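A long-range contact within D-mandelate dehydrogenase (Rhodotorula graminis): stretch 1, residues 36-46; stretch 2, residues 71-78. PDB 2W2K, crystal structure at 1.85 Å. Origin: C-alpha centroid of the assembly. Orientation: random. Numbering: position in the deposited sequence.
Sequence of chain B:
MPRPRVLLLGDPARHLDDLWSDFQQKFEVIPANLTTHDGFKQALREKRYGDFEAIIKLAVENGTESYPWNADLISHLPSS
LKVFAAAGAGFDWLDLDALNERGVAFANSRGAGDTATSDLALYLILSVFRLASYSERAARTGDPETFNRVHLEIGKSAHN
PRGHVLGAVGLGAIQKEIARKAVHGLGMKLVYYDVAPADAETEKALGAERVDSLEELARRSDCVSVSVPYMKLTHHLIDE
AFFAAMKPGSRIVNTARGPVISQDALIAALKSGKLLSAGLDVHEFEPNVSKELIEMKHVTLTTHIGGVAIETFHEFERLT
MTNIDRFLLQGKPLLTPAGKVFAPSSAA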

# COMPACT_ATOMS: atom_id res chain seq x y z
N THR B 36 26.24 31.10 0.75
CA THR B 36 25.36 31.28 -0.43
C THR B 36 26.08 30.83 -1.71
O THR B 36 27.31 30.68 -1.70
CB THR B 36 24.90 32.77 -0.61
OG1 THR B 36 26.03 33.60 -0.96
CG2 THR B 36 24.24 33.30 0.68
N HIS B 37 25.33 30.62 -2.78
CA HIS B 37 25.89 30.24 -4.08
C HIS B 37 26.94 31.24 -4.60
O HIS B 37 28.03 30.85 -5.07
CB HIS B 37 24.76 30.05 -5.11
CG HIS B 37 25.21 30.10 -6.54
ND1 HIS B 37 25.65 28.98 -7.23
CD2 HIS B 37 25.28 31.13 -7.42
CE1 HIS B 37 25.97 29.33 -8.46
NE2 HIS B 37 25.77 30.63 -8.60
N ASP B 38 26.59 32.54 -4.56
CA ASP B 38 27.52 33.57 -5.07
C ASP B 38 28.79 33.62 -4.20
O ASP B 38 29.89 33.85 -4.72
CB ASP B 38 26.84 34.96 -5.15
CG ASP B 38 26.03 35.17 -6.46
OD1 ASP B 38 26.24 34.48 -7.49
OD2 ASP B 38 25.17 36.07 -6.45
N GLY B 39 28.62 33.43 -2.89
CA GLY B 39 29.75 33.37 -1.95
C GLY B 39 30.70 32.19 -2.19
O GLY B 39 31.92 32.33 -1.99
N PHE B 40 30.15 31.04 -2.62
CA PHE B 40 30.93 29.82 -3.01
C PHE B 40 31.72 30.06 -4.29
O PHE B 40 32.89 29.67 -4.39
CB PHE B 40 29.99 28.61 -3.17
CG PHE B 40 30.69 27.27 -3.46
CD1 PHE B 40 31.68 26.75 -2.60
CD2 PHE B 40 30.31 26.52 -4.56
CE1 PHE B 40 32.29 25.50 -2.87
CE2 PHE B 40 30.90 25.26 -4.85
CZ PHE B 40 31.90 24.76 -4.01
N LYS B 41 31.10 30.71 -5.29
CA LYS B 41 31.84 31.05 -6.52
C LYS B 41 33.04 31.94 -6.19
O LYS B 41 34.11 31.80 -6.79
CB LYS B 41 30.94 31.74 -7.57
CG LYS B 41 29.87 30.84 -8.20
CD LYS B 41 29.31 31.46 -9.53
CE LYS B 41 28.75 32.89 -9.31
NZ LYS B 41 28.21 33.52 -10.59
N GLN B 42 32.85 32.86 -5.24
CA GLN B 42 33.91 33.82 -4.89
C GLN B 42 35.05 33.12 -4.16
O GLN B 42 36.23 33.45 -4.35
CB GLN B 42 33.34 34.97 -4.04
CG GLN B 42 34.38 36.02 -3.64
CD GLN B 42 33.89 37.01 -2.58
OE1 GLN B 42 34.46 38.09 -2.42
NE2 GLN B 42 32.84 36.63 -1.84
N ALA B 43 34.69 32.15 -3.32
CA ALA B 43 35.65 31.28 -2.61
C ALA B 43 36.55 30.50 -3.58
O ALA B 43 37.79 30.49 -3.41
CB ALA B 43 34.90 30.33 -1.67
N LEU B 44 35.93 29.90 -4.61
CA LEU B 44 36.65 29.17 -5.65
C LEU B 44 37.56 30.11 -6.45
O LEU B 44 38.72 29.76 -6.70
CB LEU B 44 35.70 28.42 -6.60
CG LEU B 44 34.88 27.26 -5.99
CD1 LEU B 44 33.75 26.87 -6.93
CD2 LEU B 44 35.77 26.03 -5.69
N ARG B 45 37.05 31.30 -6.80
CA ARG B 45 37.85 32.30 -7.52
C ARG B 45 39.12 32.69 -6.73
O ARG B 45 40.20 32.78 -7.30
CB ARG B 45 37.01 33.54 -7.87
CG ARG B 45 37.52 34.30 -9.09
CD ARG B 45 36.54 35.42 -9.51
N GLU B 46 38.98 32.88 -5.41
CA GLU B 46 40.11 33.23 -4.51
C GLU B 46 41.00 32.05 -4.06
O GLU B 46 41.92 32.22 -3.24
CB GLU B 46 39.58 33.98 -3.29
CG GLU B 46 38.90 35.33 -3.65
CD GLU B 46 38.16 35.99 -2.49
OE1 GLU B 46 38.19 35.46 -1.36
OE2 GLU B 46 37.53 37.05 -2.72
N ALA B 71 27.86 26.69 -15.65
CA ALA B 71 29.13 26.95 -16.35
C ALA B 71 30.06 27.95 -15.62
O ALA B 71 31.29 27.73 -15.57
CB ALA B 71 28.87 27.40 -17.79
N ASP B 72 29.49 29.06 -15.10
CA ASP B 72 30.30 30.09 -14.40
C ASP B 72 30.97 29.55 -13.12
O ASP B 72 32.14 29.81 -12.89
CB ASP B 72 29.50 31.37 -14.09
CG ASP B 72 30.42 32.54 -13.63
OD1 ASP B 72 31.32 32.95 -14.39
OD2 ASP B 72 30.24 33.04 -12.50
N LEU B 73 30.20 28.84 -12.29
CA LEU B 73 30.75 28.18 -11.08
C LEU B 73 31.87 27.18 -11.45
O LEU B 73 32.98 27.21 -10.87
CB LEU B 73 29.61 27.50 -10.30
CG LEU B 73 29.93 26.80 -8.95
CD1 LEU B 73 28.73 26.74 -8.05
CD2 LEU B 73 30.50 25.38 -9.18
N ILE B 74 31.57 26.31 -12.41
CA ILE B 74 32.49 25.24 -12.86
C ILE B 74 33.83 25.79 -13.42
O ILE B 74 34.90 25.17 -13.24
CB ILE B 74 31.76 24.29 -13.87
CG1 ILE B 74 30.70 23.44 -13.13
CG2 ILE B 74 32.72 23.39 -14.65
CD1 ILE B 74 29.70 22.69 -14.04
N SER B 75 33.77 26.96 -14.06
CA SER B 75 34.95 27.61 -14.63
C SER B 75 36.03 27.97 -13.58
O SER B 75 37.19 28.21 -13.93
CB SER B 75 34.57 28.87 -15.45
OG SER B 75 34.34 30.01 -14.62
N HIS B 76 35.65 28.00 -12.30
CA HIS B 76 36.60 28.35 -11.23
C HIS B 76 37.11 27.16 -10.42
O HIS B 76 37.80 27.36 -9.44
CB HIS B 76 36.00 29.41 -10.29
CG HIS B 76 35.63 30.68 -11.00
ND1 HIS B 76 36.55 31.47 -11.65
CD2 HIS B 76 34.43 31.29 -11.18
CE1 HIS B 76 35.94 32.50 -12.20
NE2 HIS B 76 34.65 32.42 -11.93
N LEU B 77 36.73 25.93 -10.79
CA LEU B 77 37.24 24.74 -10.07
C LEU B 77 38.74 24.51 -10.38
O LEU B 77 39.19 24.79 -11.50
CB LEU B 77 36.39 23.51 -10.41
CG LEU B 77 34.92 23.51 -9.97
CD1 LEU B 77 34.08 22.55 -10.85
CD2 LEU B 77 34.77 23.15 -8.47
N PRO B 78 39.53 24.02 -9.40
CA PRO B 78 40.96 23.80 -9.69
C PRO B 78 41.20 22.70 -10.76
O PRO B 78 40.47 21.70 -10.81
CB PRO B 78 41.54 23.39 -8.33
CG PRO B 78 40.37 22.79 -7.57
CD PRO B 78 39.17 23.62 -8.02
O HOH W 1 39.45 27.09 -6.85

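Leu73 forms the apolar centre of the contact, its side chain seated as a knob in a hole lined by His37, Phe40, Lys41 and Leu44, residues that one face of the 37-45 helix brings together at successive turns. Its CD1 meets the edge of the Phe40 ring, 3.8 Å from Phe40 CD2, and lies equally close, 3.8 Å, to His37 CE1. On the Leu44 side, Leu73 CD2 is 4.2 Å from Leu44 CD1. Leu44 points toward the second stretch and extends the apolar patch to Leu77, with Leu44 CD2 and Leu77 CD2 4.1 Å apart; although the CA-to-CB bond of Leu77 points away, its end returns to the contact.

Farther along, the turn from Ile74 to Leu77 places His76 against the helix. Arg45 CG sits over one face of the His76 imidazole, 4.2 Å from the ring centroid, in a CH-pi contact; the guanidinium is not modelled. Nearby, a water donates to both Leu44 O (2.8 Å) and His76 O (3.1 Å), bridging the two backbones.

At the polar edge, Lys41 lays its aliphatic chain along Leu73, with Lys41 CD 3.9 Å from Leu73 CA, and so carries its ammonium to Asp72. Lys41 NZ donates to Asp72 OD2 at 2.8 Å in a salt bridge, the one direct hydrogen bond between the stretches.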